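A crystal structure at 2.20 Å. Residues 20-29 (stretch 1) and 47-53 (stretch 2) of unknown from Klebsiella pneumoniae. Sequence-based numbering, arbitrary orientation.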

# COMPACT_ATOMS: atom_id res chain seq x y z
N MET A 20 18.06 -2.35 -28.08
CA MET A 20 18.19 -3.56 -27.23
C MET A 20 16.90 -4.34 -27.03
O MET A 20 16.93 -5.54 -26.75
N ALA A 21 15.76 -3.68 -27.17
CA ALA A 21 14.49 -4.37 -27.20
C ALA A 21 14.40 -5.33 -28.39
O ALA A 21 13.83 -6.42 -28.27
N ALA A 22 14.98 -4.93 -29.52
CA ALA A 22 14.80 -5.70 -30.74
C ALA A 22 15.75 -6.88 -30.74
O ALA A 22 15.41 -7.96 -31.24
N ALA A 23 16.93 -6.67 -30.17
CA ALA A 23 17.93 -7.71 -30.02
C ALA A 23 17.32 -8.84 -29.19
O ALA A 23 17.19 -9.97 -29.67
N VAL A 24 16.93 -8.49 -27.97
CA VAL A 24 16.26 -9.38 -27.03
C VAL A 24 15.08 -10.11 -27.67
O VAL A 24 14.95 -11.33 -27.52
N GLU A 25 14.24 -9.38 -28.40
CA GLU A 25 13.07 -9.95 -29.03
C GLU A 25 13.43 -10.97 -30.11
O GLU A 25 12.66 -11.88 -30.43
N LYS A 26 14.62 -10.82 -30.67
CA LYS A 26 15.03 -11.67 -31.77
C LYS A 26 15.73 -12.88 -31.22
O LYS A 26 15.61 -13.98 -31.75
N LYS A 27 16.48 -12.68 -30.14
CA LYS A 27 17.14 -13.79 -29.46
C LYS A 27 16.16 -14.68 -28.72
O LYS A 27 16.28 -15.90 -28.74
N ALA A 28 15.19 -14.05 -28.04
CA ALA A 28 14.22 -14.79 -27.27
C ALA A 28 13.44 -15.70 -28.23
O ALA A 28 13.12 -16.83 -27.90
N THR A 29 13.19 -15.19 -29.43
CA THR A 29 12.40 -15.92 -30.41
C THR A 29 13.01 -17.24 -30.89
O THR A 29 12.30 -18.25 -30.99
N LEU A 47 12.37 3.77 -18.69
CA LEU A 47 12.41 4.25 -20.07
C LEU A 47 11.48 3.38 -20.88
O LEU A 47 10.57 3.88 -21.51
N LEU A 48 11.70 2.07 -20.83
CA LEU A 48 10.94 1.13 -21.65
C LEU A 48 10.49 -0.08 -20.84
O LEU A 48 11.25 -0.60 -20.02
N ILE A 49 9.25 -0.52 -21.08
CA ILE A 49 8.80 -1.89 -20.76
C ILE A 49 8.10 -2.52 -21.95
O ILE A 49 7.17 -1.94 -22.47
N GLN A 50 8.53 -3.71 -22.36
CA GLN A 50 7.98 -4.37 -23.54
C GLN A 50 7.69 -5.85 -23.34
O GLN A 50 8.61 -6.64 -23.07
N ARG A 51 6.42 -6.22 -23.48
CA ARG A 51 5.97 -7.58 -23.19
C ARG A 51 5.55 -8.35 -24.46
O ARG A 51 4.61 -7.98 -25.16
N MET A 52 6.29 -9.42 -24.74
CA MET A 52 5.86 -10.38 -25.73
C MET A 52 4.49 -11.00 -25.39
O MET A 52 4.15 -11.22 -24.21
N ASP A 53 3.71 -11.27 -26.43
CA ASP A 53 2.29 -11.50 -26.27
C ASP A 53 1.99 -12.82 -25.56
O ASP A 53 0.91 -12.99 -25.00

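The helix of residues 20-29 packs against the strand of residues 47-51 and the loop residue M52 through a small, mainly apolar contact, supplemented by one water that links a glutamate to a glutamine. The two elements run in nearly the same direction, with an angle of 21° between them and a closest approach of their axes of 10.4 Å, and the two stretches, M52 included, bury 275 Å² in all, both sides summed. Side chains from both stretches occupy the space between them.

On the helix, A21, V24, E25 and A28 direct their CA-to-CB bonds toward the other stretch, the i, i+3, i+4, i+7 pattern of a single helical face, whereas A22 and K26 point away. On the strand, L48 and Q50 point toward the helix, as expected from the alternation of an extended chain, and M52 continues the series just past the strand end.

M52 contributes the largest share, with 82 Å² covered by the helix. Its chi1 is m and its chi2 t, while chi3, at -138°, lies between wells; this conformation carries the terminal methyl to the helix surface. There M52 CE lies 3.6 Å from E25 CA and 3.7 Å from E25 CG, so that it meets both the backbone and the aliphatic part of the glutamate. M52 CE is also 3.9 Å from A28 CB and 4.5 Å from V24 CG1, the valine adopting the t rotamer. One methyl group thus touches three successive residues of the helical face.

Nearer the N-terminal end of stretch 1, A21 takes over. The CA atoms of A21 and Q50 are 7.5 Å apart, and those of E25 and M52 are 7.9 Å apart. A21 CB packs 4.3 Å from L48 CD2, a leucine with chi1 t and chi2 between wells at 136°, and 3.8 Å from Q50 NE2.

Q50 is extended, with chi1 and chi2 both t, and reaches across to the helix with its amide. No direct hydrogen bond joins the two stretches: Q50 NE2 and E25 OE1 are 3.7 Å apart, and Q50 NE2 is 3.8 Å from A21 O, an acceptor already engaged by E25 N at 3.0 Å within the helix. Water 1 makes the polar connection instead, donating to E25 OE1 at 2.6 Å and accepting from Q50 NE2 at 3.0 Å. E25, likewise t at chi1 and chi2, therefore combines an apolar contact through its CG with a water-mediated one through its carboxylate. Q50 OE1 is hydrogen-bonded elsewhere in the structure.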

# COMPACT_ATOMS: atom_id res chain seq x y z
CB MET A 20 18.79 -3.25 -25.87
CG MET A 20 19.90 -2.22 -25.84
SD MET A 20 20.04 -1.52 -24.18
CE MET A 20 21.23 -2.60 -23.57
CB ALA A 21 13.33 -3.38 -27.20
CB ALA A 22 15.01 -4.84 -31.97
CB ALA A 23 19.17 -7.16 -29.32
CB VAL A 24 15.82 -8.59 -25.76
CG1 VAL A 24 14.80 -9.35 -24.91
CG2 VAL A 24 17.03 -8.24 -24.93
CB GLU A 25 12.20 -8.84 -29.64
CG GLU A 25 10.71 -9.18 -29.74
CD GLU A 25 9.91 -8.18 -30.58
OE1 GLU A 25 10.42 -7.09 -30.91
OE2 GLU A 25 8.74 -8.51 -30.91
CB LYS A 26 15.97 -10.89 -32.67
CG LYS A 26 15.93 -11.29 -34.12
CD LYS A 26 17.14 -10.69 -34.84
CE LYS A 26 17.99 -11.76 -35.51
NZ LYS A 26 19.26 -11.21 -36.04
CB LYS A 27 18.21 -13.27 -28.50
CG LYS A 27 19.04 -14.37 -27.83
CD LYS A 27 20.03 -14.98 -28.78
CE LYS A 27 20.51 -16.33 -28.25
NZ LYS A 27 21.03 -17.17 -29.37
CB ALA A 28 13.29 -13.86 -26.56
CB THR A 29 11.96 -15.01 -31.55
OG1 THR A 29 10.58 -14.66 -31.33
CG2 THR A 29 12.13 -15.67 -32.95
CB LEU A 47 13.83 4.16 -20.65
CG LEU A 47 14.89 5.16 -20.20
CD1 LEU A 47 16.27 4.77 -20.77
CD2 LEU A 47 14.51 6.55 -20.64
CB LEU A 48 11.78 0.66 -22.83
CG LEU A 48 11.05 -0.05 -23.96
CD1 LEU A 48 11.56 0.48 -25.28
CD2 LEU A 48 11.29 -1.55 -23.88
CB ILE A 49 7.80 -1.89 -19.60
CG1 ILE A 49 8.46 -1.40 -18.32
CG2 ILE A 49 7.14 -3.27 -19.42
CD1 ILE A 49 7.46 -1.15 -17.18
CB GLN A 50 8.95 -4.22 -24.70
CG GLN A 50 8.50 -4.90 -25.94
CD GLN A 50 9.36 -4.58 -27.12
OE1 GLN A 50 9.28 -3.48 -27.66
NE2 GLN A 50 10.21 -5.53 -27.51
CB ARG A 51 4.86 -7.61 -22.14
CG ARG A 51 4.36 -9.03 -21.85
CD ARG A 51 3.38 -9.14 -20.70
NE ARG A 51 1.99 -8.86 -21.11
CZ ARG A 51 1.20 -9.71 -21.75
NH1 ARG A 51 1.63 -10.93 -22.09
NH2 ARG A 51 -0.04 -9.35 -22.06
CB MET A 52 6.92 -11.47 -25.93
CG MET A 52 8.13 -10.97 -26.72
SD MET A 52 9.56 -12.02 -26.59
CE MET A 52 10.83 -10.86 -26.40
CB ASP A 53 1.63 -11.47 -27.64
CG ASP A 53 1.80 -10.13 -28.35
OD1 ASP A 53 1.16 -9.15 -27.91
OD2 ASP A 53 2.58 -10.06 -29.33
O HOH W 1 11.53 -4.92 -30.14